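Local coordinates for protein aac(6')-Ii (Enterococcus faecium, PDB 1N71) that acetylates the 6'-amino group of aminoglycoside antibiotics, probably with acetyl-coenzyme A as donor, and so belongs to the enzymes of antibiotic resistance, at residues Thr111-Asp115 against Asn162-Pro167; Leu150-Gly156 against Ile169-Lys173; Glu55-Gly61 against Leu73-Glu79. The contacts are given in a common frame with arbitrary orientation. Numbering follows the deposited sequence.

Contact 1: Thr111-Asp115 against Asn162-Pro167; sequences TDDLD and NGWDKP. With COA (coenzyme A), chain E.
Where strand 106-112 of this GNAT fold ends, its last residues and the loop after them pack against Asn-162 to Pro-167, which contain a type II turn from Gly-163 to Lys-166 and lead into the neighbouring antiparallel strand 168-174. Thr-111 (chi1 t) is still extended and points away from the loop; its OG1 lies 3.6 Å from S1P of coenzyme A and is hydrogen-bonded to His-142. At Asp-112 (chi1 m) CB points sideways, but the carboxylate end comes nearer, OD2 accepting from Asn-162 ND2 at 2.8 Å. Asp-113 N donates to Pro-167 O at 3.0 Å, continuing the pairing past the strand end, while its carboxylate (chi1 t) turns off to Gly-117, Thr-118 and Ser-121. Leu-114, nearest to Lys-166 (CA to CA 4.9 Å), lays CD2 3.3 Å from Asn-162 CG. Within the turn, Asp-165 forms a salt bridge with Arg-178 of the second subunit. Asn-162 also closes its own loop, with both N and ND2 bonded to Lys-166 O at 3.0 Å.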
loop_
_atom_site.group_PDB
_atom_site.type_symbol
_atom_site.label_atom_id
_atom_site.label_comp_id
_atom_site.label_asym_id
_atom_site.label_seq_id
_atom_site.Cartn_x
_atom_site.Cartn_y
_atom_site.Cartn_z
ATOM N N THR A 111 1.410 9.711 1.900
ATOM C CA THR A 111 1.686 10.787 2.842
ATOM C C THR A 111 0.349 11.154 3.482
ATOM O O THR A 111 -0.569 11.619 2.812
ATOM C CB THR A 111 2.325 12.016 2.137
ATOM O OG1 THR A 111 2.598 13.036 3.105
ATOM C CG2 THR A 111 1.406 12.574 1.060
ATOM N N ASP A 112 0.241 10.925 4.785
ATOM C CA ASP A 112 -1.002 11.187 5.497
ATOM C C ASP A 112 -1.227 12.650 5.858
ATOM O O ASP A 112 -0.290 13.439 5.920
ATOM C CB ASP A 112 -1.057 10.321 6.758
ATOM C CG ASP A 112 -0.821 8.846 6.463
ATOM O OD1 ASP A 112 0.350 8.456 6.226
ATOM O OD2 ASP A 112 -1.804 8.074 6.453
ATOM N N ASP A 113 -2.490 13.003 6.068
ATOM C CA ASP A 113 -2.870 14.358 6.447
ATOM C C ASP A 113 -3.719 14.190 7.705
ATOM O O ASP A 113 -4.931 14.001 7.626
ATOM C CB ASP A 113 -3.692 15.024 5.337
ATOM C CG ASP A 113 -3.993 16.487 5.631
ATOM O OD1 ASP A 113 -3.639 16.960 6.735
ATOM O OD2 ASP A 113 -4.581 17.164 4.766
ATOM N N LEU A 114 -3.066 14.245 8.862
ATOM C CA LEU A 114 -3.741 14.065 10.146
ATOM C C LEU A 114 -4.194 15.355 10.821
ATOM O O LEU A 114 -5.073 15.324 11.681
ATOM C CB LEU A 114 -2.823 13.317 11.117
ATOM C CG LEU A 114 -2.036 12.124 10.577
ATOM C CD1 LEU A 114 -1.123 11.597 11.680
ATOM C CD2 LEU A 114 -2.990 11.041 10.089
ATOM N N ASP A 115 -3.598 16.484 10.446
ATOM C CA ASP A 115 -3.956 17.756 11.071
ATOM C C ASP A 115 -4.298 18.887 10.107
ATOM O O ASP A 115 -3.788 20.003 10.240
ATOM C CB ASP A 115 -2.826 18.214 12.001
ATOM N N ASN A 162 -6.805 7.266 8.723
ATOM C CA ASN A 162 -6.327 7.425 10.091
ATOM C C ASN A 162 -7.424 7.943 11.013
ATOM O O ASN A 162 -7.142 8.461 12.090
ATOM C CB ASN A 162 -5.160 8.411 10.089
ATOM C CG ASN A 162 -4.088 8.040 9.085
ATOM O OD1 ASN A 162 -3.248 7.183 9.351
ATOM N ND2 ASN A 162 -4.124 8.669 7.912
ATOM N N GLY A 163 -8.673 7.794 10.590
ATOM C CA GLY A 163 -9.788 8.289 11.375
ATOM C C GLY A 163 -10.615 9.189 10.478
ATOM O O GLY A 163 -10.196 9.507 9.368
ATOM N N TRP A 164 -11.784 9.618 10.938
ATOM C CA TRP A 164 -12.621 10.469 10.103
ATOM C C TRP A 164 -11.902 11.699 9.553
ATOM O O TRP A 164 -11.302 12.470 10.296
ATOM C CB TRP A 164 -13.874 10.897 10.866
ATOM C CG TRP A 164 -14.764 9.740 11.199
ATOM C CD1 TRP A 164 -14.936 9.156 12.422
ATOM C CD2 TRP A 164 -15.581 9.002 10.283
ATOM N NE1 TRP A 164 -15.813 8.098 12.323
ATOM C CE2 TRP A 164 -16.222 7.983 11.020
ATOM C CE3 TRP A 164 -15.833 9.103 8.907
ATOM C CZ2 TRP A 164 -17.100 7.070 10.428
ATOM C CZ3 TRP A 164 -16.709 8.193 8.319
ATOM C CH2 TRP A 164 -17.329 7.190 9.082
ATOM N N ASP A 165 -11.974 11.851 8.234
ATOM C CA ASP A 165 -11.382 12.965 7.505
ATOM C C ASP A 165 -9.892 13.207 7.723
ATOM O O ASP A 165 -9.428 14.347 7.691
ATOM C CB ASP A 165 -12.182 14.240 7.778
ATOM C CG ASP A 165 -13.660 14.064 7.476
ATOM O OD1 ASP A 165 -13.997 13.287 6.552
ATOM O OD2 ASP A 165 -14.487 14.704 8.156
ATOM N N LYS A 166 -9.156 12.117 7.931
ATOM C CA LYS A 166 -7.704 12.138 8.118
ATOM C C LYS A 166 -7.217 11.068 7.148
ATOM O O LYS A 166 -6.817 9.970 7.540
ATOM C CB LYS A 166 -7.347 11.769 9.555
ATOM C CG LYS A 166 -7.849 12.787 10.572
ATOM C CD LYS A 166 -7.464 12.406 11.991
ATOM C CE LYS A 166 -7.906 13.481 12.971
ATOM N NZ LYS A 166 -7.525 13.146 14.372
ATOM N N PRO A 167 -7.245 11.389 5.850
ATOM C CA PRO A 167 -6.839 10.489 4.773
ATOM C C PRO A 167 -5.353 10.287 4.557
ATOM O O PRO A 167 -4.519 10.989 5.125
ATOM C CB PRO A 167 -7.469 11.144 3.558
ATOM C CG PRO A 167 -7.160 12.601 3.835
ATOM C CD PRO A 167 -7.521 12.740 5.321
HETATM N N1A COA E . 5.760 21.865 2.007
HETATM C C2A COA E . 5.952 22.471 0.821
HETATM N N3A COA E . 7.086 22.514 0.086
HETATM C C4A COA E . 8.105 21.820 0.699
HETATM C C5A COA E . 8.055 21.159 1.905
HETATM C C6A COA E . 6.798 21.182 2.589
HETATM N N6A COA E . 6.613 20.582 3.763
HETATM N N7A COA E . 9.279 20.576 2.200
HETATM C C8A COA E . 10.028 20.906 1.189
HETATM N N9A COA E . 9.387 21.664 0.238
HETATM C C1B COA E . 9.927 22.212 -1.015
HETATM C C2B COA E . 11.009 23.272 -0.793
HETATM O O2B COA E . 10.389 24.556 -0.643
HETATM C C3B COA E . 11.849 23.269 -2.066
HETATM O O3B COA E . 11.121 23.980 -3.082
HETATM P P3B COA E . 11.809 25.174 -3.921
HETATM O O7A COA E . 12.227 26.152 -2.886
HETATM O O8A COA E . 10.720 25.648 -4.810
HETATM O O9A COA E . 12.932 24.519 -4.634
HETATM C C4B COA E . 11.832 21.777 -2.430
HETATM O O4B COA E . 10.640 21.274 -1.815
HETATM C C5B COA E . 13.073 20.989 -1.988
HETATM O O5B COA E . 13.103 20.862 -0.561
HETATM P P1A COA E . 14.335 20.166 0.215
HETATM O O1A COA E . 15.152 21.225 0.846
HETATM O O2A COA E . 14.971 19.173 -0.680
HETATM O O3A COA E . 13.539 19.371 1.360
HETATM P P2A COA E . 14.085 18.892 2.796
HETATM O O4A COA E . 13.631 19.858 3.819
HETATM O O5A COA E . 15.514 18.530 2.707
HETATM O O6A COA E . 13.251 17.532 2.993
HETATM C CBP COA E . 11.146 16.629 3.811
HETATM C CCP COA E . 11.833 17.503 2.771
HETATM C CDP COA E . 9.630 16.716 3.584
HETATM C CEP COA E . 11.624 15.158 3.626
HETATM C CAP COA E . 11.537 17.172 5.253
HETATM O OAP COA E . 11.070 18.509 5.462
HETATM C C9P COA E . 11.119 16.224 6.390
HETATM O O9P COA E . 11.958 15.487 6.926
HETATM N N8P COA E . 9.827 16.252 6.743
HETATM C C7P COA E . 9.218 15.439 7.790
HETATM C C6P COA E . 9.000 13.990 7.362
HETATM C C5P COA E . 7.763 13.791 6.504
HETATM O O5P COA E . 6.666 14.231 6.870
HETATM N N4P COA E . 7.944 13.119 5.358
HETATM C C3P COA E . 6.894 12.810 4.381
HETATM C C2P COA E . 6.828 11.324 4.062
HETATM S S1P COA E . 5.149 10.671 4.052
#

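Contact 2: Leu150-Gly156 against Ile169-Lys173; sequences LGYKIVG and IWMAK
Strands 153-156 and 169-173, axes 4.4 Å apart at closest and 123° between directions, form an antiparallel beta hairpin at the end of the chain's own sheet, where Val-155 makes backbone hydrogen bonds to the second subunit. Gly-151 (phi 96°) ends helix 144-149 in a Schellman motif. Lys-153 and Ala-172 are a hydrogen-bonded pair (each N to the other's O, 2.9 Å), and Ile-154 faces Met-171 as a non-hydrogen-bonded pair, CA to CA 4.2 Å; a water donates to Gly-151 O and Ala-172 O, 2.8 Å from each. A classic beta bulge follows: Val-155 and Gly-156 both face Trp-170, whose O accepts from Val-155 N at 2.8 Å and weakly from Gly-156 N at 3.3 Å, while Trp-170 N donates to Gly-156 O at 2.8 Å. Bare Gly-156 leaves the hollow that the indole edge occupies; the ring stacks on Trp-170 of the second subunit. On one face Ile-154 CG2 fits against Ile-169 CG2 (3.7 Å), and Met-171 curls CE to 4.0 Å from Tyr-152 CB. Val-155 CG2 meets Ala-172 CB at 4.0 Å. Extended Lys-173 lies over the Tyr-152 ring, CB 3.6 Å from its centroid in a CH-pi contact, and NZ ends 2.8 Å from Leu-150 O. NZ also pairs with Glu-96, which bonds the Tyr-152 hydroxyl too, so the CH-pi contact ends in a polar network tying the hairpin to helix 87-101.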
loop_
_atom_site.group_PDB
_atom_site.type_symbol
_atom_site.label_atom_id
_atom_site.label_comp_id
_atom_site.label_asym_id
_atom_site.label_seq_id
_atom_site.Cartn_x
_atom_site.Cartn_y
_atom_site.Cartn_z
ATOM N N LEU A 150 9.225 17.222 -7.015
ATOM C CA LEU A 150 10.194 16.237 -7.482
ATOM C C LEU A 150 9.609 15.375 -8.595
ATOM O O LEU A 150 10.190 14.362 -8.978
ATOM C CB LEU A 150 10.673 15.352 -6.329
ATOM C CG LEU A 150 11.468 16.114 -5.271
ATOM C CD1 LEU A 150 12.012 15.151 -4.235
ATOM C CD2 LEU A 150 12.607 16.874 -5.947
ATOM N N GLY A 151 8.447 15.774 -9.101
ATOM C CA GLY A 151 7.836 15.036 -10.193
ATOM C C GLY A 151 6.791 14.004 -9.832
ATOM O O GLY A 151 6.287 13.304 -10.718
ATOM N N TYR A 152 6.464 13.885 -8.551
ATOM C CA TYR A 152 5.446 12.920 -8.139
ATOM C C TYR A 152 4.076 13.555 -8.301
ATOM O O TYR A 152 3.932 14.773 -8.209
ATOM C CB TYR A 152 5.652 12.478 -6.685
ATOM C CG TYR A 152 6.897 11.639 -6.495
ATOM C CD1 TYR A 152 8.167 12.197 -6.655
ATOM C CD2 TYR A 152 6.808 10.269 -6.239
ATOM C CE1 TYR A 152 9.320 11.408 -6.576
ATOM C CE2 TYR A 152 7.956 9.470 -6.161
ATOM C CZ TYR A 152 9.204 10.048 -6.335
ATOM O OH TYR A 152 10.334 9.264 -6.305
ATOM N N LYS A 153 3.075 12.724 -8.542
ATOM C CA LYS A 153 1.712 13.202 -8.738
ATOM C C LYS A 153 0.759 12.482 -7.798
ATOM O O LYS A 153 0.953 11.310 -7.501
ATOM C CB LYS A 153 1.309 12.945 -10.197
ATOM C CG LYS A 153 -0.182 12.919 -10.485
ATOM C CD LYS A 153 -0.435 12.618 -11.968
ATOM C CE LYS A 153 -1.919 12.651 -12.305
ATOM N NZ LYS A 153 -2.160 12.654 -13.781
ATOM N N ILE A 154 -0.263 13.176 -7.312
ATOM C CA ILE A 154 -1.233 12.511 -6.451
ATOM C C ILE A 154 -2.065 11.645 -7.384
ATOM O O ILE A 154 -2.707 12.155 -8.308
ATOM C CB ILE A 154 -2.166 13.510 -5.733
ATOM C CG1 ILE A 154 -1.343 14.420 -4.810
ATOM C CG2 ILE A 154 -3.235 12.735 -4.935
ATOM C CD1 ILE A 154 -2.145 15.556 -4.153
ATOM N N VAL A 155 -2.048 10.337 -7.147
ATOM C CA VAL A 155 -2.786 9.395 -7.977
ATOM C C VAL A 155 -3.891 8.687 -7.210
ATOM O O VAL A 155 -4.556 7.800 -7.740
ATOM C CB VAL A 155 -1.860 8.323 -8.561
ATOM C CG1 VAL A 155 -0.874 8.961 -9.529
ATOM C CG2 VAL A 155 -1.116 7.609 -7.433
ATOM N N GLY A 156 -4.083 9.065 -5.955
ATOM C CA GLY A 156 -5.138 8.435 -5.186
ATOM C C GLY A 156 -5.190 8.919 -3.758
ATOM O O GLY A 156 -4.268 9.584 -3.286
ATOM N N ILE A 169 -2.658 10.168 1.430
ATOM C CA ILE A 169 -2.600 10.662 0.063
ATOM C C ILE A 169 -1.553 9.841 -0.682
ATOM O O ILE A 169 -0.394 9.810 -0.273
ATOM C CB ILE A 169 -2.184 12.144 0.037
ATOM C CG1 ILE A 169 -3.198 12.980 0.832
ATOM C CG2 ILE A 169 -2.089 12.633 -1.400
ATOM C CD1 ILE A 169 -2.763 14.430 1.084
ATOM N N TRP A 170 -1.965 9.173 -1.758
ATOM C CA TRP A 170 -1.053 8.346 -2.550
ATOM C C TRP A 170 -0.453 9.130 -3.711
ATOM O O TRP A 170 -1.177 9.716 -4.513
ATOM C CB TRP A 170 -1.781 7.121 -3.117
ATOM C CG TRP A 170 -1.973 5.995 -2.153
ATOM C CD1 TRP A 170 -1.002 5.345 -1.441
ATOM C CD2 TRP A 170 -3.206 5.327 -1.852
ATOM N NE1 TRP A 170 -1.553 4.310 -0.722
ATOM C CE2 TRP A 170 -2.904 4.277 -0.955
ATOM C CE3 TRP A 170 -4.535 5.511 -2.256
ATOM C CZ2 TRP A 170 -3.884 3.414 -0.454
ATOM C CZ3 TRP A 170 -5.512 4.650 -1.758
ATOM C CH2 TRP A 170 -5.177 3.614 -0.865
ATOM N N MET A 171 0.873 9.121 -3.802
ATOM C CA MET A 171 1.578 9.820 -4.864
ATOM C C MET A 171 2.502 8.846 -5.593
ATOM O O MET A 171 2.994 7.884 -5.006
ATOM C CB MET A 171 2.384 10.974 -4.281
ATOM C CG MET A 171 1.534 11.943 -3.469
ATOM S SD MET A 171 2.422 13.408 -2.981
ATOM C CE MET A 171 2.687 14.185 -4.568
ATOM N N ALA A 172 2.746 9.100 -6.872
ATOM C CA ALA A 172 3.597 8.199 -7.632
ATOM C C ALA A 172 4.324 8.908 -8.756
ATOM O O ALA A 172 3.921 9.986 -9.209
ATOM C CB ALA A 172 2.757 7.053 -8.192
ATOM N N LYS A 173 5.405 8.287 -9.196
ATOM C CA LYS A 173 6.213 8.816 -10.276
ATOM C C LYS A 173 6.825 7.640 -11.023
ATOM O O LYS A 173 7.260 6.664 -10.413
ATOM C CB LYS A 173 7.329 9.709 -9.717
ATOM C CG LYS A 173 8.273 10.278 -10.777
ATOM C CD LYS A 173 9.400 11.094 -10.138
ATOM C CE LYS A 173 10.345 11.669 -11.182
ATOM N NZ LYS A 173 11.485 12.416 -10.551
HETATM O O HOH W 1 4.280 11.557 -11.518
#

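Contact 3: Glu55-Gly61 against Leu73-Glu79; sequences ELVGFIG and LHPLVVE. With COA (coenzyme A), chain E.
Both segments are extended and run antiparallel at 173°, axes 4.7 Å apart at closest. Phe-59 and Val-77 form a hydrogen-bonded pair (Phe-59 N to Val-77 O 2.8 Å, Val-77 N to Phe-59 O 3.0 Å), flanked by the non-hydrogen-bonded pairs Gly-58/Val-78 and Ile-60/Leu-76. Glu-79 N donates to Val-57 O at 2.8 Å. Gly-61 N meets Pro-75 O at 3.0 Å; cis Pro-75 has no NH to return, and His-74 N bonds Gly-61 O at 2.8 Å. Val-57 and Gly-58 both face Ala-50 in a classic beta bulge. Phe-59 (chi1 t) and Val-77 (p) share a face, with Pro-75 CD at the ring edge, 4.0 Å from Phe-59 CE2; helix 11-24 packs there. On the opposite face Ile-60 packs CB against Leu-76 CD1 (3.8 Å) and CD1 against Leu-73 CD1 (4.0 Å), under helix 87-101. Glu-79 OE1 lies 3.3 Å from Val-57 CG1 and OE2 3.3 Å from Glu-55 OE2, like charges without a bond. Leu-76 CD2 touches CEP of coenzyme A at 3.7 Å, and Val-78 N donates to its O9P at 3.3 Å. Such backbone NH donation to the pantetheine arm is characteristic of the GNAT cofactor site.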
loop_
_atom_site.group_PDB
_atom_site.type_symbol
_atom_site.label_atom_id
_atom_site.label_comp_id
_atom_site.label_asym_id
_atom_site.label_seq_id
_atom_site.Cartn_x
_atom_site.Cartn_y
_atom_site.Cartn_z
ATOM N N GLU A 55 28.083 12.454 10.818
ATOM C CA GLU A 55 26.729 12.502 11.362
ATOM C C GLU A 55 25.655 12.221 10.321
ATOM O O GLU A 55 25.663 12.801 9.237
ATOM C CB GLU A 55 26.479 13.871 12.004
ATOM C CG GLU A 55 25.019 14.171 12.325
ATOM C CD GLU A 55 24.831 15.508 13.033
ATOM O OE1 GLU A 55 25.539 16.476 12.685
ATOM O OE2 GLU A 55 23.962 15.595 13.927
ATOM N N LEU A 56 24.737 11.320 10.659
ATOM C CA LEU A 56 23.636 10.974 9.764
ATOM C C LEU A 56 22.588 12.074 9.883
ATOM O O LEU A 56 21.994 12.255 10.947
ATOM C CB LEU A 56 23.011 9.637 10.165
ATOM C CG LEU A 56 21.908 9.128 9.228
ATOM C CD1 LEU A 56 22.534 8.664 7.924
ATOM C CD2 LEU A 56 21.142 7.987 9.880
ATOM N N VAL A 57 22.356 12.801 8.797
ATOM C CA VAL A 57 21.385 13.887 8.812
ATOM C C VAL A 57 20.125 13.577 8.004
ATOM O O VAL A 57 19.150 14.330 8.053
ATOM C CB VAL A 57 22.012 15.193 8.273
ATOM C CG1 VAL A 57 23.176 15.626 9.173
ATOM C CG2 VAL A 57 22.492 14.988 6.846
ATOM N N GLY A 58 20.147 12.474 7.263
ATOM C CA GLY A 58 18.994 12.108 6.462
ATOM C C GLY A 58 19.028 10.664 5.997
ATOM O O GLY A 58 20.098 10.078 5.813
ATOM N N PHE A 59 17.852 10.080 5.808
ATOM C CA PHE A 59 17.768 8.694 5.371
ATOM C C PHE A 59 16.524 8.479 4.523
ATOM O O PHE A 59 15.480 9.076 4.779
ATOM C CB PHE A 59 17.702 7.759 6.580
ATOM C CG PHE A 59 17.598 6.303 6.218
ATOM C CD1 PHE A 59 18.735 5.573 5.876
ATOM C CD2 PHE A 59 16.359 5.661 6.200
ATOM C CE1 PHE A 59 18.645 4.224 5.521
ATOM C CE2 PHE A 59 16.252 4.319 5.850
ATOM C CZ PHE A 59 17.401 3.593 5.507
ATOM N N ILE A 60 16.649 7.627 3.514
ATOM C CA ILE A 60 15.525 7.306 2.644
ATOM C C ILE A 60 15.640 5.839 2.254
ATOM O O ILE A 60 16.741 5.310 2.092
ATOM C CB ILE A 60 15.509 8.197 1.373
ATOM C CG1 ILE A 60 14.185 8.006 0.624
ATOM C CG2 ILE A 60 16.687 7.852 0.467
ATOM C CD1 ILE A 60 13.996 8.954 -0.550
ATOM N N GLY A 61 14.500 5.168 2.135
ATOM C CA GLY A 61 14.519 3.768 1.759
ATOM C C GLY A 61 13.405 3.452 0.781
ATOM O O GLY A 61 12.504 4.266 0.575
ATOM N N LEU A 73 8.332 4.189 -1.598
ATOM C CA LEU A 73 9.315 5.036 -0.939
ATOM C C LEU A 73 8.948 5.046 0.544
ATOM O O LEU A 73 7.854 5.482 0.922
ATOM C CB LEU A 73 9.257 6.459 -1.520
ATOM C CG LEU A 73 10.237 7.525 -1.004
ATOM C CD1 LEU A 73 10.206 8.726 -1.940
ATOM C CD2 LEU A 73 9.879 7.946 0.418
ATOM N N HIS A 74 9.852 4.549 1.380
ATOM C CA HIS A 74 9.600 4.502 2.816
ATOM C C HIS A 74 10.833 4.022 3.575
ATOM O O HIS A 74 11.367 2.954 3.289
ATOM C CB HIS A 74 8.416 3.570 3.106
ATOM C CG HIS A 74 8.153 3.358 4.564
ATOM N ND1 HIS A 74 8.914 2.512 5.344
ATOM C CD2 HIS A 74 7.216 3.887 5.388
ATOM C CE1 HIS A 74 8.457 2.528 6.583
ATOM N NE2 HIS A 74 7.427 3.355 6.637
ATOM N N PRO A 75 11.319 4.827 4.529
ATOM C CA PRO A 75 10.765 6.131 4.897
ATOM C C PRO A 75 11.632 7.226 4.287
ATOM O O PRO A 75 12.532 6.949 3.489
ATOM C CB PRO A 75 10.885 6.118 6.406
ATOM C CG PRO A 75 12.256 5.503 6.578
ATOM C CD PRO A 75 12.272 4.363 5.556
ATOM N N LEU A 76 11.342 8.467 4.655
ATOM C CA LEU A 76 12.131 9.610 4.218
ATOM C C LEU A 76 12.162 10.551 5.408
ATOM O O LEU A 76 11.128 11.068 5.833
ATOM C CB LEU A 76 11.512 10.330 3.018
ATOM C CG LEU A 76 12.255 11.627 2.645
ATOM C CD1 LEU A 76 13.750 11.341 2.433
ATOM C CD2 LEU A 76 11.646 12.240 1.391
ATOM N N VAL A 77 13.348 10.758 5.958
ATOM C CA VAL A 77 13.482 11.637 7.102
ATOM C C VAL A 77 14.779 12.421 7.022
ATOM O O VAL A 77 15.819 11.891 6.627
ATOM C CB VAL A 77 13.458 10.840 8.422
ATOM C CG1 VAL A 77 14.597 9.843 8.442
ATOM C CG2 VAL A 77 13.568 11.793 9.611
ATOM N N VAL A 78 14.689 13.694 7.384
ATOM C CA VAL A 78 15.821 14.604 7.400
ATOM C C VAL A 78 15.779 15.267 8.773
ATOM O O VAL A 78 14.711 15.690 9.214
ATOM C CB VAL A 78 15.675 15.692 6.315
ATOM C CG1 VAL A 78 16.799 16.719 6.444
ATOM C CG2 VAL A 78 15.689 15.052 4.931
ATOM N N GLU A 79 16.917 15.347 9.459
ATOM C CA GLU A 79 16.930 15.987 10.776
ATOM C C GLU A 79 16.177 17.302 10.672
ATOM O O GLU A 79 16.433 18.096 9.770
ATOM C CB GLU A 79 18.357 16.270 11.243
ATOM C CG GLU A 79 19.215 15.045 11.428
ATOM C CD GLU A 79 20.519 15.366 12.129
ATOM O OE1 GLU A 79 21.201 16.326 11.711
ATOM O OE2 GLU A 79 20.868 14.654 13.093
HETATM N N1A COA E . 5.760 21.865 2.007
HETATM C C2A COA E . 5.952 22.471 0.821
HETATM N N3A COA E . 7.086 22.514 0.086
HETATM C C4A COA E . 8.105 21.820 0.699
HETATM C C5A COA E . 8.055 21.159 1.905
HETATM C C6A COA E . 6.798 21.182 2.589
HETATM N N6A COA E . 6.613 20.582 3.763
HETATM N N7A COA E . 9.279 20.576 2.200
HETATM C C8A COA E . 10.028 20.906 1.189
HETATM N N9A COA E . 9.387 21.664 0.238
HETATM C C1B COA E . 9.927 22.212 -1.015
HETATM C C2B COA E . 11.009 23.272 -0.793
HETATM O O2B COA E . 10.389 24.556 -0.643
HETATM C C3B COA E . 11.849 23.269 -2.066
HETATM O O3B COA E . 11.121 23.980 -3.082
HETATM P P3B COA E . 11.809 25.174 -3.921
HETATM O O7A COA E . 12.227 26.152 -2.886
HETATM O O8A COA E . 10.720 25.648 -4.810
HETATM O O9A COA E . 12.932 24.519 -4.634
HETATM C C4B COA E . 11.832 21.777 -2.430
HETATM O O4B COA E . 10.640 21.274 -1.815
HETATM C C5B COA E . 13.073 20.989 -1.988
HETATM O O5B COA E . 13.103 20.862 -0.561
HETATM P P1A COA E . 14.335 20.166 0.215
HETATM O O1A COA E . 15.152 21.225 0.846
HETATM O O2A COA E . 14.971 19.173 -0.680
HETATM O O3A COA E . 13.539 19.371 1.360
HETATM P P2A COA E . 14.085 18.892 2.796
HETATM O O4A COA E . 13.631 19.858 3.819
HETATM O O5A COA E . 15.514 18.530 2.707
HETATM O O6A COA E . 13.251 17.532 2.993
HETATM C CBP COA E . 11.146 16.629 3.811
HETATM C CCP COA E . 11.833 17.503 2.771
HETATM C CDP COA E . 9.630 16.716 3.584
HETATM C CEP COA E . 11.624 15.158 3.626
HETATM C CAP COA E . 11.537 17.172 5.253
HETATM O OAP COA E . 11.070 18.509 5.462
HETATM C C9P COA E . 11.119 16.224 6.390
HETATM O O9P COA E . 11.958 15.487 6.926
HETATM N N8P COA E . 9.827 16.252 6.743
HETATM C C7P COA E . 9.218 15.439 7.790
HETATM C C6P COA E . 9.000 13.990 7.362
HETATM C C5P COA E . 7.763 13.791 6.504
HETATM O O5P COA E . 6.666 14.231 6.870
HETATM N N4P COA E . 7.944 13.119 5.358
HETATM C C3P COA E . 6.894 12.810 4.381
HETATM C C2P COA E . 6.828 11.324 4.062
HETATM S S1P COA E . 5.149 10.671 4.052
#

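In the fold
All three contacts share one mixed sheet. Along the chain contact 3 closes first, within the hairpin of strands 55-66 and 70-78; contacts 1 and 2 interlock, their segments alternating. Contact 3 lies on the opposite side of the chain's centre from both others, its centre about 22 Å from contact 1's and about 19 Å from contact 2's. Contacts 1 and 2, about 17 Å between centres, touch where Thr-111 meets Ile-169 and Met-171, since strands 106-112 and 168-174 adjoin. Coenzyme A bridges contacts 1 and 3, its pantetheine arm lying where parallel strands 70-78 and 106-112 diverge, as in other GNAT enzymes. Contacts 1 and 2 also touch the second subunit; contact 3 meets no other chain.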